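Local coordinates for protein ofchtiv-allosamidin (Ostrinia furnacalis, PDB 6JMB) that probably hydrolyses the beta-1,4 links of chitin as an insect group IV, family 18 glycosidase, and is seen here with the inhibitor allosamidin bound in its cleft, at residues A[193-199]-A[250-254]; A[201-205]-A[263-268]; A[25-30]-A[65-69]; A[17-23]-A[347-353]. One frame throughout, in Å; residues are numbered along the deposited sequence.

Contact 1 of 4, residues A[193-199]-A[250-254]; sequences YDMHGAW and YGRTF. With AMI (allosamizoline), chain C.
Asp194 turns one carboxylate oxygen toward strand 250-254 and the other toward the inhibitor. OD1 takes three donors. Arg252 closes on it side-on, NE reaching OD1 of Asp194 at 2.9 Å and NH2 reaching the same oxygen at 2.8 Å, the two arms of a salt bridge; OD1 lies in the guanidinium plane, while the guanidinium and carboxylate planes stand 60° apart. The third donor, the hydroxyl of Tyr250, comes from above the carboxylate plane, with OH 2.6 Å from Asp194 OD1. The other oxygen, Asp194 OD2, accepts a 2.6 Å hydrogen bond from O6 of allosamizoline. These residues lie in the sugar-binding cleft of the family 18 TIM barrel, where the loop after strand 187-190 meets strand 243-256. With an asparagine in place of Asp194, the positive charge of Arg252 would probably be left without its mate and the grip on O6 weakened. Tyr250 crosses Tyr193 at about a right angle, its OH 3.2 Å from CD1 of Tyr193, whose hydroxyl makes a weak bond to O7 of the ligand. Trp199, its CG between the backbone N and the carbonyl carbon (chi1 52°), brings the CZ3-CH2 rim of its indole over one guanidinium face, planes 63° apart, with CH2 3.6 Å from NE of Arg252. A water accepts from both Ala198 N and Arg252 NH1. Gly197 O lies 3.2 Å from CE2 of Phe254.

Contact 2 of 4, residues A[201-205]-A[263-268]; sequences SVTGH and APNSPS
A type II beta turn, Ala263 to Ser266, is clasped by the loop 201-205 through a short backbone pairing. Thr203 N gives a hydrogen bond to Ser266 O at 2.8 Å, and Ser268 N gives one to Ser201 O at 3.0 Å. These two bonds flank the single beta bridge of Val202 with Pro267. Between them the CA of Val202 comes 3.1 Å from Ser266 O, a CA-H...O contact. A third backbone bond runs from Asn265 N to Thr203 O at 2.8 Å. The Thr203 hydroxyl reaches into the turn because OG1 sits between its own N and carbonyl carbon (chi1 59°): OG1 donates to Ala263 O at 3.0 Å, in the carbonyl plane and on a lone pair. Ser266 OG gives the same oxygen a second bond, 2.6 Å long. A valine in place of Thr203 would probably leave Ala263 O with Ser266 OG as its remaining side-chain donor here and weaken the tie between the two loops. Both segments belong to loops that follow strands of the TIM barrel, 187-190 and 243-256, and Thr203 also packs on Phe254 of the latter. Val202 presents CG2 to the amide oxygen of Asn265, whose ND2 bonds to Glu213 O. At the other end, His205 crosses Pro264 obliquely, its NE2 3.6 Å from the proline CG; that nitrogen is hydrogen-bonded to Asp304.

Contact 3 of 4, residues A[25-30]-A[65-69]; sequences VDDIDP and QFTSL
The Phe66 ring is met by Val25 at its edge, near the ring plane, with CG2 of the valine 4.4 Å from the ring atom CD1 of Phe66. Ile28 comes to the same ring obliquely: its CD1 lies 3.8 Å from CE1 and 4.0 Å from CD1 of Phe66, and the two side chains cross at about a right angle. Beyond the two segments, the ring also meets Tyr38 edge-to-face and touches Leu36 and Thr78 on neighbouring barrel strands. Phe66 is directed there by a CG anti to its backbone N (chi1 -175°). The second branch of Val25, CG1, turns to the helix backbone and lies 3.6 Å from Gln65 O. Leu69 crosses Ile28 at about a right angle, its CD1 3.9 Å from CG2 of Ile28 and equally near the isoleucine CD1. The same leucine methyl is 4.2 Å from Val25 CG1, which puts one branch end against two residues of 25-30. Last in the row, Pro30 sets its CB 4.1 Å from CB of Leu69. No hydrogen bond crosses, and the meeting atoms are almost all carbon, so the contact is held by apolar packing. It is characteristic of the outer layer of a TIM barrel: the connection between strands 5-11 and 35-43, with its 3-10 turn at 25-27, packs against helix 62-67 and the residues just after it, and Val25, Ile28 and Phe66 all touch Tyr10 of strand 5-11.

Contact 4 of 4, residues A[17-23]-A[347-353]; sequences RTGLGKF and IETDDFH
Phe23 lays one ring face on Glu348 and drives its edge into the face of Phe352, with no clear direct hydrogen bond across the contact. Over the covered face of Phe23, CA of Glu348 makes a CH-pi contact 3.7 Å from the ring centroid and 14° off the ring normal; CB of Glu348 is 3.5 Å from the ring atom CG of Phe23. The meeting with Phe352 is a T-shaped stack, with centroids 4.7 Å apart, planes at 79° and Phe23 CD2 above the centre of the Phe352 ring. Phe352 stands there with CG between its backbone N and carbonyl carbon (chi1 61°), and its CZ comes 3.4 Å from both Leu20 O and Lys22 O. Ile347 adds a methyl, CG2, at 4.0 Å from CE1 of Phe23.

The clear polar links across the contact run through water. One water accepts from Arg17 NH1 and donates to Gly21 O and Glu348 O; another links Arg17 NH2 to Glu348 OE2. A third donates to Gly19 O and Lys22 O and also bonds to His353 NE2. The Glu348 carboxylate is tied further to Gly11 N of strand 5-11 and to Ser346 OG, directly after strand 341-345. Arg17 and Glu348 carry opposite charges, but NH1 of Arg17 is 4.6 Å from OE2 of Glu348. The two are thus linked through a water rather than by a direct salt bridge, and any attraction between them is probably weakened by the distance, while the buried phenylalanine pair supplies direct apolar contact between the loops that follow the first and last strands of the barrel.

Contact 1 alone touches the allosamizoline, through Tyr193, Asp194 and Tyr250; the side chain of Glu348 in contact 4 lies about 7 Å from that ligand, and that of Phe66 in contact 3 about 12 Å. Contacts 1 and 2, with centres 10 Å apart, draw on the same loop after strand 187-190, and the chain leaving strand 243-256 leads on to the turn of contact 2; His196 CB lies 3.3 Å from His205 O. Contacts 3 and 4, 14 Å between centres, join where Ile28 CG1 lies 3.6 Å from Phe23 CE1. The pairs are bridged only lightly, by Tyr250 N and Thr349 OG1 at 4.2 Å. Contact 4 closes the chain loop that holds the other three.

Contact 1 of 4, residues A[193-199]-A[250-254]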
loop_
_atom_site.group_PDB
_atom_site.type_symbol
_atom_site.label_atom_id
_atom_site.label_comp_id
_atom_site.label_asym_id
_atom_site.label_seq_id
_atom_site.Cartn_x
_atom_site.Cartn_y
_atom_site.Cartn_z
ATOM N N TYR A 193 5.617 2.594 3.596
ATOM C CA TYR A 193 4.853 2.824 4.816
ATOM C C TYR A 193 5.014 1.569 5.665
ATOM O O TYR A 193 5.769 0.662 5.309
ATOM C CB TYR A 193 3.388 3.183 4.522
ATOM C CG TYR A 193 2.782 2.425 3.362
ATOM C CD1 TYR A 193 2.479 1.073 3.469
ATOM C CD2 TYR A 193 2.523 3.058 2.157
ATOM C CE1 TYR A 193 1.922 0.376 2.408
ATOM C CE2 TYR A 193 1.963 2.371 1.094
ATOM C CZ TYR A 193 1.677 1.035 1.227
ATOM O OH TYR A 193 1.130 0.348 0.168
ATOM N N ASP A 194 4.317 1.523 6.804
ATOM C CA ASP A 194 4.567 0.481 7.806
ATOM C C ASP A 194 6.030 0.471 8.240
ATOM O O ASP A 194 6.574 -0.570 8.629
ATOM C CB ASP A 194 4.128 -0.907 7.333
ATOM C CG ASP A 194 2.694 -0.936 6.883
ATOM O OD1 ASP A 194 1.852 -0.305 7.552
ATOM O OD2 ASP A 194 2.408 -1.594 5.861
ATOM N N MET A 195 6.669 1.638 8.173
ATOM C CA MET A 195 8.070 1.741 8.564
ATOM C C MET A 195 8.233 1.454 10.044
ATOM O O MET A 195 9.226 0.838 10.463
ATOM C CB MET A 195 8.572 3.144 8.240
ATOM C CG MET A 195 8.558 3.457 6.760
ATOM S SD MET A 195 9.970 2.697 5.949
ATOM C CE MET A 195 9.606 3.034 4.226
ATOM N N HIS A 196 7.265 1.905 10.840
ATOM C CA HIS A 196 7.179 1.646 12.261
ATOM C C HIS A 196 5.718 1.435 12.609
ATOM O O HIS A 196 4.815 1.862 11.885
ATOM C CB HIS A 196 7.763 2.818 13.055
ATOM C CG HIS A 196 9.199 3.062 12.741
ATOM N ND1 HIS A 196 10.197 2.208 13.160
ATOM C CD2 HIS A 196 9.802 4.005 11.979
ATOM C CE1 HIS A 196 11.361 2.642 12.707
ATOM N NE2 HIS A 196 11.149 3.730 11.990
ATOM N N GLY A 197 5.497 0.756 13.720
ATOM C CA GLY A 197 4.148 0.440 14.138
ATOM C C GLY A 197 4.168 -0.137 15.532
ATOM O O GLY A 197 5.219 -0.227 16.170
ATOM N N ALA A 198 2.989 -0.551 15.989
ATOM C CA ALA A 198 2.817 -0.982 17.374
ATOM C C ALA A 198 3.615 -2.232 17.736
ATOM O O ALA A 198 3.691 -2.566 18.925
ATOM C CB ALA A 198 1.335 -1.188 17.661
ATOM N N TRP A 199 4.201 -2.922 16.755
ATOM C CA TRP A 199 5.115 -4.031 17.021
ATOM C C TRP A 199 6.464 -3.558 17.548
ATOM O O TRP A 199 7.233 -4.374 18.068
ATOM C CB TRP A 199 5.333 -4.835 15.731
ATOM C CG TRP A 199 5.749 -3.972 14.564
ATOM C CD1 TRP A 199 7.019 -3.585 14.245
ATOM C CD2 TRP A 199 4.889 -3.383 13.576
ATOM N NE1 TRP A 199 7.002 -2.788 13.118
ATOM C CE2 TRP A 199 5.706 -2.654 12.690
ATOM C CE3 TRP A 199 3.507 -3.396 13.364
ATOM C CZ2 TRP A 199 5.188 -1.953 11.602
ATOM C CZ3 TRP A 199 2.994 -2.699 12.277
ATOM C CH2 TRP A 199 3.834 -1.989 11.413
ATOM N N TYR A 250 -3.796 5.742 6.153
ATOM C CA TYR A 250 -4.103 5.294 7.498
ATOM C C TYR A 250 -2.914 5.661 8.367
ATOM O O TYR A 250 -1.821 5.956 7.869
ATOM C CB TYR A 250 -4.332 3.770 7.545
ATOM C CG TYR A 250 -3.102 3.004 7.110
ATOM C CD1 TYR A 250 -2.822 2.815 5.759
ATOM C CD2 TYR A 250 -2.208 2.497 8.040
ATOM C CE1 TYR A 250 -1.690 2.151 5.349
ATOM C CE2 TYR A 250 -1.063 1.821 7.635
ATOM C CZ TYR A 250 -0.815 1.653 6.282
ATOM O OH TYR A 250 0.314 0.987 5.853
ATOM N N GLY A 251 -3.143 5.645 9.679
ATOM C CA GLY A 251 -2.096 5.847 10.653
ATOM C C GLY A 251 -1.972 4.630 11.553
ATOM O O GLY A 251 -2.767 3.685 11.476
ATOM N N ARG A 252 -0.960 4.661 12.418
ATOM C CA ARG A 252 -0.725 3.581 13.365
ATOM C C ARG A 252 -0.695 4.137 14.782
ATOM O O ARG A 252 -0.277 5.280 15.010
ATOM C CB ARG A 252 0.544 2.790 13.010
ATOM C CG ARG A 252 0.396 2.073 11.674
ATOM C CD ARG A 252 1.491 1.040 11.431
ATOM N NE ARG A 252 1.133 0.181 10.304
ATOM C CZ ARG A 252 0.280 -0.837 10.379
ATOM N NH1 ARG A 252 -0.290 -1.149 11.537
ATOM N NH2 ARG A 252 0.001 -1.557 9.293
ATOM N N THR A 253 -1.176 3.331 15.733
ATOM C CA THR A 253 -1.502 3.817 17.066
ATOM C C THR A 253 -0.791 2.994 18.131
ATOM O O THR A 253 -0.599 1.780 17.988
ATOM C CB THR A 253 -3.020 3.812 17.324
ATOM O OG1 THR A 253 -3.463 2.466 17.519
ATOM C CG2 THR A 253 -3.787 4.431 16.152
ATOM N N PHE A 254 -0.417 3.683 19.209
ATOM C CA PHE A 254 0.430 3.136 20.257
ATOM C C PHE A 254 -0.141 3.517 21.618
ATOM O O PHE A 254 -0.843 4.521 21.765
ATOM C CB PHE A 254 1.842 3.743 20.206
ATOM C CG PHE A 254 2.600 3.489 18.933
ATOM C CD1 PHE A 254 2.285 4.168 17.763
ATOM C CD2 PHE A 254 3.678 2.609 18.923
ATOM C CE1 PHE A 254 3.012 3.947 16.595
ATOM C CE2 PHE A 254 4.408 2.388 17.760
ATOM C CZ PHE A 254 4.071 3.060 16.599
HETATM C C1 AMI C . -0.204 -3.399 2.429
HETATM C C2 AMI C . -0.552 -4.885 2.014
HETATM C C3 AMI C . -1.864 -5.112 2.579
HETATM C C4 AMI C . -1.895 -4.225 3.891
HETATM C C5 AMI C . -1.353 -2.974 3.384
HETATM C C6 AMI C . -0.852 -2.007 4.519
HETATM C C7 AMI C . -0.413 -3.587 0.228
HETATM C C8 AMI C . -0.494 -4.232 -2.233
HETATM C C9 AMI C . -0.220 -1.774 -1.562
HETATM N N2 AMI C . -0.536 -4.900 0.707
HETATM N N7 AMI C . -0.375 -3.205 -1.189
HETATM O O3 AMI C . -2.079 -6.502 2.818
HETATM O O4 AMI C . -3.192 -3.955 4.405
HETATM O O6 AMI C . 0.066 -2.709 5.333
HETATM O O7 AMI C . -0.304 -2.641 1.203
HETATM O O HOH W 1 0.501 -0.631 14.365
#

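Contact 2 of 4, residues A[201-205]-A[263-268]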
loop_
_atom_site.group_PDB
_atom_site.type_symbol
_atom_site.label_atom_id
_atom_site.label_comp_id
_atom_site.label_asym_id
_atom_site.label_seq_id
_atom_site.Cartn_x
_atom_site.Cartn_y
_atom_site.Cartn_z
ATOM N N SER A 201 9.234 -1.304 19.925
ATOM C CA SER A 201 9.350 -1.039 21.353
ATOM C C SER A 201 9.163 0.431 21.697
ATOM O O SER A 201 9.026 0.765 22.879
ATOM C CB SER A 201 10.715 -1.500 21.861
ATOM O OG SER A 201 11.746 -0.738 21.261
ATOM N N VAL A 202 9.157 1.308 20.692
ATOM C CA VAL A 202 9.008 2.745 20.874
ATOM C C VAL A 202 8.063 3.249 19.793
ATOM O O VAL A 202 7.859 2.599 18.765
ATOM C CB VAL A 202 10.365 3.483 20.763
ATOM C CG1 VAL A 202 11.323 3.040 21.881
ATOM C CG2 VAL A 202 11.008 3.231 19.401
ATOM N N THR A 203 7.484 4.421 20.035
ATOM C CA THR A 203 6.680 5.075 19.007
ATOM C C THR A 203 7.551 5.425 17.808
ATOM O O THR A 203 8.760 5.637 17.925
ATOM C CB THR A 203 6.054 6.359 19.558
ATOM O OG1 THR A 203 7.095 7.247 19.995
ATOM C CG2 THR A 203 5.116 6.054 20.723
ATOM N N GLY A 204 6.925 5.473 16.642
ATOM C CA GLY A 204 7.638 5.809 15.423
ATOM C C GLY A 204 6.633 6.098 14.334
ATOM O O GLY A 204 5.441 5.799 14.460
ATOM N N HIS A 205 7.128 6.694 13.261
ATOM C CA HIS A 205 6.248 7.135 12.192
ATOM C C HIS A 205 5.959 6.009 11.213
ATOM O O HIS A 205 6.827 5.191 10.892
ATOM C CB HIS A 205 6.838 8.333 11.452
ATOM C CG HIS A 205 7.087 9.514 12.337
ATOM N ND1 HIS A 205 6.092 10.123 13.071
ATOM C CD2 HIS A 205 8.226 10.193 12.610
ATOM C CE1 HIS A 205 6.608 11.132 13.752
ATOM N NE2 HIS A 205 7.900 11.196 13.487
ATOM N N ALA A 263 7.347 12.107 22.593
ATOM C CA ALA A 263 7.984 12.365 21.320
ATOM C C ALA A 263 7.972 11.086 20.486
ATOM O O ALA A 263 7.729 9.992 21.002
ATOM C CB ALA A 263 9.426 12.816 21.559
ATOM N N PRO A 264 8.245 11.187 19.186
ATOM C CA PRO A 264 8.598 9.984 18.430
ATOM C C PRO A 264 9.774 9.308 19.118
ATOM O O PRO A 264 10.587 9.960 19.779
ATOM C CB PRO A 264 8.995 10.530 17.051
ATOM C CG PRO A 264 8.337 11.878 16.965
ATOM C CD PRO A 264 8.342 12.409 18.368
ATOM N N ASN A 265 9.830 7.981 18.996
ATOM C CA ASN A 265 10.871 7.160 19.612
ATOM C C ASN A 265 10.820 7.167 21.138
ATOM O O ASN A 265 11.854 7.043 21.807
ATOM C CB ASN A 265 12.264 7.473 19.066
ATOM C CG ASN A 265 12.458 6.885 17.699
ATOM O OD1 ASN A 265 12.583 5.667 17.555
ATOM N ND2 ASN A 265 12.425 7.730 16.677
ATOM N N SER A 266 9.617 7.282 21.689
ATOM C CA SER A 266 9.375 7.128 23.113
ATOM C C SER A 266 8.877 5.719 23.402
ATOM O O SER A 266 8.096 5.164 22.619
ATOM C CB SER A 266 8.301 8.109 23.575
ATOM O OG SER A 266 8.681 9.448 23.327
ATOM N N PRO A 267 9.298 5.139 24.525
ATOM C CA PRO A 267 8.842 3.792 24.887
ATOM C C PRO A 267 7.330 3.621 24.778
ATOM O O PRO A 267 6.544 4.479 25.197
ATOM C CB PRO A 267 9.322 3.645 26.336
ATOM C CG PRO A 267 10.571 4.468 26.370
ATOM C CD PRO A 267 10.310 5.652 25.465
ATOM N N SER A 268 6.935 2.488 24.206
ATOM C CA SER A 268 5.548 2.109 24.015
ATOM C C SER A 268 5.291 0.768 24.693
ATOM O O SER A 268 6.202 -0.051 24.856
ATOM C CB SER A 268 5.241 1.982 22.517
ATOM O OG SER A 268 3.986 1.356 22.299
#

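Contact 3 of 4, residues A[25-30]-A[65-69]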
loop_
_atom_site.group_PDB
_atom_site.type_symbol
_atom_site.label_atom_id
_atom_site.label_comp_id
_atom_site.label_asym_id
_atom_site.label_seq_id
_atom_site.Cartn_x
_atom_site.Cartn_y
_atom_site.Cartn_z
ATOM N N VAL A 25 -17.943 -0.093 -4.016
ATOM C CA VAL A 25 -17.412 0.271 -5.330
ATOM C C VAL A 25 -17.942 1.627 -5.775
ATOM O O VAL A 25 -17.197 2.451 -6.321
ATOM C CB VAL A 25 -17.698 -0.829 -6.371
ATOM C CG1 VAL A 25 -17.408 -0.315 -7.786
ATOM C CG2 VAL A 25 -16.859 -2.065 -6.082
ATOM N N ASP A 26 -19.227 1.892 -5.542
ATOM C CA ASP A 26 -19.786 3.145 -6.035
ATOM C C ASP A 26 -19.384 4.362 -5.209
ATOM O O ASP A 26 -19.819 5.475 -5.529
ATOM C CB ASP A 26 -21.302 3.055 -6.249
ATOM C CG ASP A 26 -22.085 2.900 -4.960
ATOM O OD1 ASP A 26 -21.497 2.921 -3.860
ATOM O OD2 ASP A 26 -23.324 2.755 -5.057
ATOM N N ASP A 27 -18.574 4.184 -4.168
ATOM C CA ASP A 27 -17.949 5.298 -3.468
ATOM C C ASP A 27 -16.648 5.741 -4.118
ATOM O O ASP A 27 -16.116 6.794 -3.753
ATOM C CB ASP A 27 -17.688 4.915 -2.010
ATOM C CG ASP A 27 -18.953 4.911 -1.183
ATOM O OD1 ASP A 27 -19.566 5.994 -1.041
ATOM O OD2 ASP A 27 -19.351 3.841 -0.689
ATOM N N ILE A 28 -16.132 4.971 -5.066
ATOM C CA ILE A 28 -14.880 5.295 -5.740
ATOM C C ILE A 28 -15.132 6.394 -6.760
ATOM O O ILE A 28 -16.086 6.326 -7.544
ATOM C CB ILE A 28 -14.307 4.050 -6.430
ATOM C CG1 ILE A 28 -13.960 2.981 -5.393
ATOM C CG2 ILE A 28 -13.091 4.418 -7.281
ATOM C CD1 ILE A 28 -13.549 1.659 -5.991
ATOM N N ASP A 29 -14.260 7.400 -6.760
ATOM C CA ASP A 29 -14.239 8.385 -7.830
ATOM C C ASP A 29 -13.222 7.909 -8.855
ATOM O O ASP A 29 -12.011 8.014 -8.603
ATOM C CB ASP A 29 -13.841 9.746 -7.291
ATOM C CG ASP A 29 -13.999 10.845 -8.327
ATOM O OD1 ASP A 29 -13.837 10.567 -9.533
ATOM O OD2 ASP A 29 -14.294 11.988 -7.934
ATOM N N PRO A 30 -13.647 7.405 -10.013
ATOM C CA PRO A 30 -12.691 6.813 -10.958
ATOM C C PRO A 30 -11.837 7.828 -11.698
ATOM O O PRO A 30 -10.941 7.417 -12.444
ATOM C CB PRO A 30 -13.591 6.042 -11.925
ATOM C CG PRO A 30 -14.876 6.816 -11.913
ATOM C CD PRO A 30 -15.034 7.350 -10.508
ATOM N N GLN A 65 -18.630 -4.931 -11.003
ATOM C CA GLN A 65 -18.967 -3.547 -10.684
ATOM C C GLN A 65 -17.711 -2.689 -10.657
ATOM O O GLN A 65 -17.707 -1.556 -11.153
ATOM C CB GLN A 65 -19.674 -3.473 -9.335
ATOM C CG GLN A 65 -21.094 -3.997 -9.345
ATOM C CD GLN A 65 -21.743 -3.879 -7.985
ATOM O OE1 GLN A 65 -22.314 -4.842 -7.471
ATOM N NE2 GLN A 65 -21.649 -2.695 -7.385
ATOM N N PHE A 66 -16.625 -3.240 -10.108
ATOM C CA PHE A 66 -15.356 -2.527 -10.027
ATOM C C PHE A 66 -14.798 -2.234 -11.413
ATOM O O PHE A 66 -14.430 -1.095 -11.716
ATOM C CB PHE A 66 -14.382 -3.370 -9.201
ATOM C CG PHE A 66 -13.052 -2.714 -8.934
ATOM C CD1 PHE A 66 -12.884 -1.854 -7.855
ATOM C CD2 PHE A 66 -11.960 -2.995 -9.736
ATOM C CE1 PHE A 66 -11.649 -1.276 -7.594
ATOM C CE2 PHE A 66 -10.722 -2.412 -9.484
ATOM C CZ PHE A 66 -10.572 -1.558 -8.408
ATOM N N THR A 67 -14.721 -3.252 -12.279
ATOM C CA THR A 67 -14.180 -3.000 -13.610
ATOM C C THR A 67 -15.109 -2.133 -14.445
ATOM O O THR A 67 -14.641 -1.440 -15.355
ATOM C CB THR A 67 -13.821 -4.299 -14.337
ATOM O OG1 THR A 67 -15.005 -5.084 -14.523
ATOM C CG2 THR A 67 -12.799 -5.097 -13.533
ATOM N N SER A 68 -16.403 -2.115 -14.120
ATOM C CA SER A 68 -17.344 -1.252 -14.823
ATOM C C SER A 68 -17.127 0.225 -14.532
ATOM O O SER A 68 -17.772 1.060 -15.180
ATOM C CB SER A 68 -18.782 -1.650 -14.499
ATOM O OG SER A 68 -19.084 -2.901 -15.098
ATOM N N LEU A 69 -16.253 0.574 -13.583
ATOM C CA LEU A 69 -15.867 1.971 -13.432
ATOM C C LEU A 69 -15.271 2.536 -14.715
ATOM O O LEU A 69 -15.276 3.757 -14.901
ATOM C CB LEU A 69 -14.881 2.126 -12.273
ATOM C CG LEU A 69 -15.442 1.865 -10.873
ATOM C CD1 LEU A 69 -14.307 1.697 -9.865
ATOM C CD2 LEU A 69 -16.397 2.982 -10.447
#

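Contact 4 of 4, residues A[17-23]-A[347-353]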
loop_
_atom_site.group_PDB
_atom_site.type_symbol
_atom_site.label_atom_id
_atom_site.label_comp_id
_atom_site.label_asym_id
_atom_site.label_seq_id
_atom_site.Cartn_x
_atom_site.Cartn_y
_atom_site.Cartn_z
ATOM N N ARG A 17 -18.157 -2.459 6.497
ATOM C CA ARG A 17 -18.247 -1.446 7.529
ATOM C C ARG A 17 -19.632 -0.806 7.498
ATOM O O ARG A 17 -20.335 -0.829 6.489
ATOM C CB ARG A 17 -17.130 -0.412 7.349
ATOM C CG ARG A 17 -15.751 -1.031 7.548
ATOM C CD ARG A 17 -14.589 -0.191 7.030
ATOM N NE ARG A 17 -13.370 -0.996 7.080
ATOM C CZ ARG A 17 -12.204 -0.660 6.536
ATOM N NH1 ARG A 17 -12.065 0.490 5.894
ATOM N NH2 ARG A 17 -11.174 -1.487 6.640
ATOM N N THR A 18 -20.033 -0.240 8.626
ATOM C CA THR A 18 -21.378 0.301 8.730
ATOM C C THR A 18 -21.349 1.822 8.729
ATOM O O THR A 18 -20.310 2.452 8.964
ATOM C CB THR A 18 -22.082 -0.207 9.991
ATOM O OG1 THR A 18 -21.384 0.268 11.146
ATOM C CG2 THR A 18 -22.113 -1.731 10.004
ATOM N N GLY A 19 -22.515 2.395 8.437
ATOM C CA GLY A 19 -22.699 3.831 8.566
ATOM C C GLY A 19 -21.713 4.598 7.714
ATOM O O GLY A 19 -21.523 4.309 6.527
ATOM N N LEU A 20 -21.070 5.588 8.334
ATOM C CA LEU A 20 -20.171 6.478 7.611
ATOM C C LEU A 20 -18.852 5.819 7.227
ATOM O O LEU A 20 -18.094 6.412 6.453
ATOM C CB LEU A 20 -19.915 7.745 8.426
ATOM C CG LEU A 20 -21.148 8.624 8.642
ATOM C CD1 LEU A 20 -20.901 9.602 9.773
ATOM C CD2 LEU A 20 -21.514 9.356 7.357
ATOM N N GLY A 21 -18.564 4.622 7.734
ATOM C CA GLY A 21 -17.350 3.921 7.359
ATOM C C GLY A 21 -17.514 3.016 6.155
ATOM O O GLY A 21 -16.524 2.598 5.550
ATOM N N LYS A 22 -18.758 2.696 5.805
ATOM C CA LYS A 22 -19.024 1.796 4.689
ATOM C C LYS A 22 -18.507 2.403 3.393
ATOM O O LYS A 22 -18.790 3.562 3.082
ATOM C CB LYS A 22 -20.528 1.554 4.579
ATOM C CG LYS A 22 -20.919 0.533 3.522
ATOM C CD LYS A 22 -22.421 0.267 3.564
ATOM C CE LYS A 22 -22.904 -0.471 2.327
ATOM N NZ LYS A 22 -22.288 -1.816 2.187
ATOM N N PHE A 23 -17.740 1.624 2.635
ATOM C CA PHE A 23 -17.161 2.115 1.388
ATOM C C PHE A 23 -17.308 1.011 0.353
ATOM O O PHE A 23 -16.657 -0.033 0.458
ATOM C CB PHE A 23 -15.694 2.513 1.578
ATOM C CG PHE A 23 -15.094 3.243 0.402
ATOM C CD1 PHE A 23 -14.734 2.559 -0.748
ATOM C CD2 PHE A 23 -14.862 4.606 0.463
ATOM C CE1 PHE A 23 -14.171 3.226 -1.825
ATOM C CE2 PHE A 23 -14.298 5.279 -0.605
ATOM C CZ PHE A 23 -13.952 4.586 -1.750
ATOM N N ILE A 347 -7.912 3.559 -0.698
ATOM C CA ILE A 347 -8.827 4.658 -0.995
ATOM C C ILE A 347 -9.944 4.761 0.038
ATOM O O ILE A 347 -10.443 5.861 0.317
ATOM C CB ILE A 347 -9.350 4.528 -2.440
ATOM C CG1 ILE A 347 -10.091 5.799 -2.873
ATOM C CG2 ILE A 347 -10.212 3.276 -2.601
ATOM C CD1 ILE A 347 -10.432 5.825 -4.366
ATOM N N GLU A 348 -10.341 3.635 0.635
ATOM C CA GLU A 348 -11.516 3.603 1.490
ATOM C C GLU A 348 -11.311 4.289 2.834
ATOM O O GLU A 348 -12.285 4.412 3.588
ATOM C CB GLU A 348 -11.995 2.165 1.679
ATOM C CG GLU A 348 -11.063 1.310 2.518
ATOM C CD GLU A 348 -9.994 0.608 1.707
ATOM O OE1 GLU A 348 -9.870 0.865 0.488
ATOM O OE2 GLU A 348 -9.257 -0.208 2.299
ATOM N N THR A 349 -10.097 4.744 3.159
ATOM C CA THR A 349 -9.890 5.505 4.390
ATOM C C THR A 349 -9.433 6.938 4.147
ATOM O O THR A 349 -9.029 7.613 5.101
ATOM C CB THR A 349 -8.966 4.793 5.385
ATOM O OG1 THR A 349 -7.666 4.636 4.808
ATOM C CG2 THR A 349 -9.524 3.425 5.770
ATOM N N ASP A 350 -9.467 7.424 2.908
ATOM C CA ASP A 350 -9.478 8.865 2.739
ATOM C C ASP A 350 -10.743 9.398 3.409
ATOM O O ASP A 350 -11.668 8.646 3.732
ATOM C CB ASP A 350 -9.467 9.222 1.245
ATOM C CG ASP A 350 -8.870 10.607 0.954
ATOM O OD1 ASP A 350 -8.687 11.433 1.878
ATOM O OD2 ASP A 350 -8.584 10.875 -0.233
ATOM N N ASP A 351 -10.787 10.713 3.626
ATOM C CA ASP A 351 -12.017 11.345 4.108
ATOM C C ASP A 351 -12.975 11.466 2.920
ATOM O O ASP A 351 -13.216 12.540 2.364
ATOM C CB ASP A 351 -11.721 12.681 4.775
ATOM C CG ASP A 351 -12.955 13.325 5.379
ATOM O OD1 ASP A 351 -13.925 12.609 5.706
ATOM O OD2 ASP A 351 -12.945 14.565 5.524
ATOM N N PHE A 352 -13.514 10.310 2.523
ATOM C CA PHE A 352 -14.290 10.241 1.289
ATOM C C PHE A 352 -15.609 10.995 1.385
ATOM O O PHE A 352 -16.114 11.474 0.362
ATOM C CB PHE A 352 -14.453 8.795 0.795
ATOM C CG PHE A 352 -15.185 7.871 1.740
ATOM C CD1 PHE A 352 -14.537 7.305 2.827
ATOM C CD2 PHE A 352 -16.503 7.513 1.495
ATOM C CE1 PHE A 352 -15.204 6.420 3.680
ATOM C CE2 PHE A 352 -17.172 6.634 2.341
ATOM C CZ PHE A 352 -16.524 6.091 3.433
ATOM N N HIS A 353 -16.153 11.153 2.590
ATOM C CA HIS A 353 -17.370 11.927 2.798
ATOM C C HIS A 353 -17.097 13.401 3.079
ATOM O O HIS A 353 -18.052 14.174 3.238
ATOM C CB HIS A 353 -18.175 11.357 3.973
ATOM C CG HIS A 353 -18.790 10.015 3.716
ATOM N ND1 HIS A 353 -19.430 9.693 2.537
ATOM C CD2 HIS A 353 -18.892 8.921 4.510
ATOM C CE1 HIS A 353 -19.891 8.456 2.612
ATOM N NE2 HIS A 353 -19.577 7.965 3.800
HETATM O O HOH W 2 -13.731 2.812 5.451
HETATM O O HOH W 3 -9.312 -0.110 5.038
HETATM O O HOH W 4 -20.432 5.349 4.202
#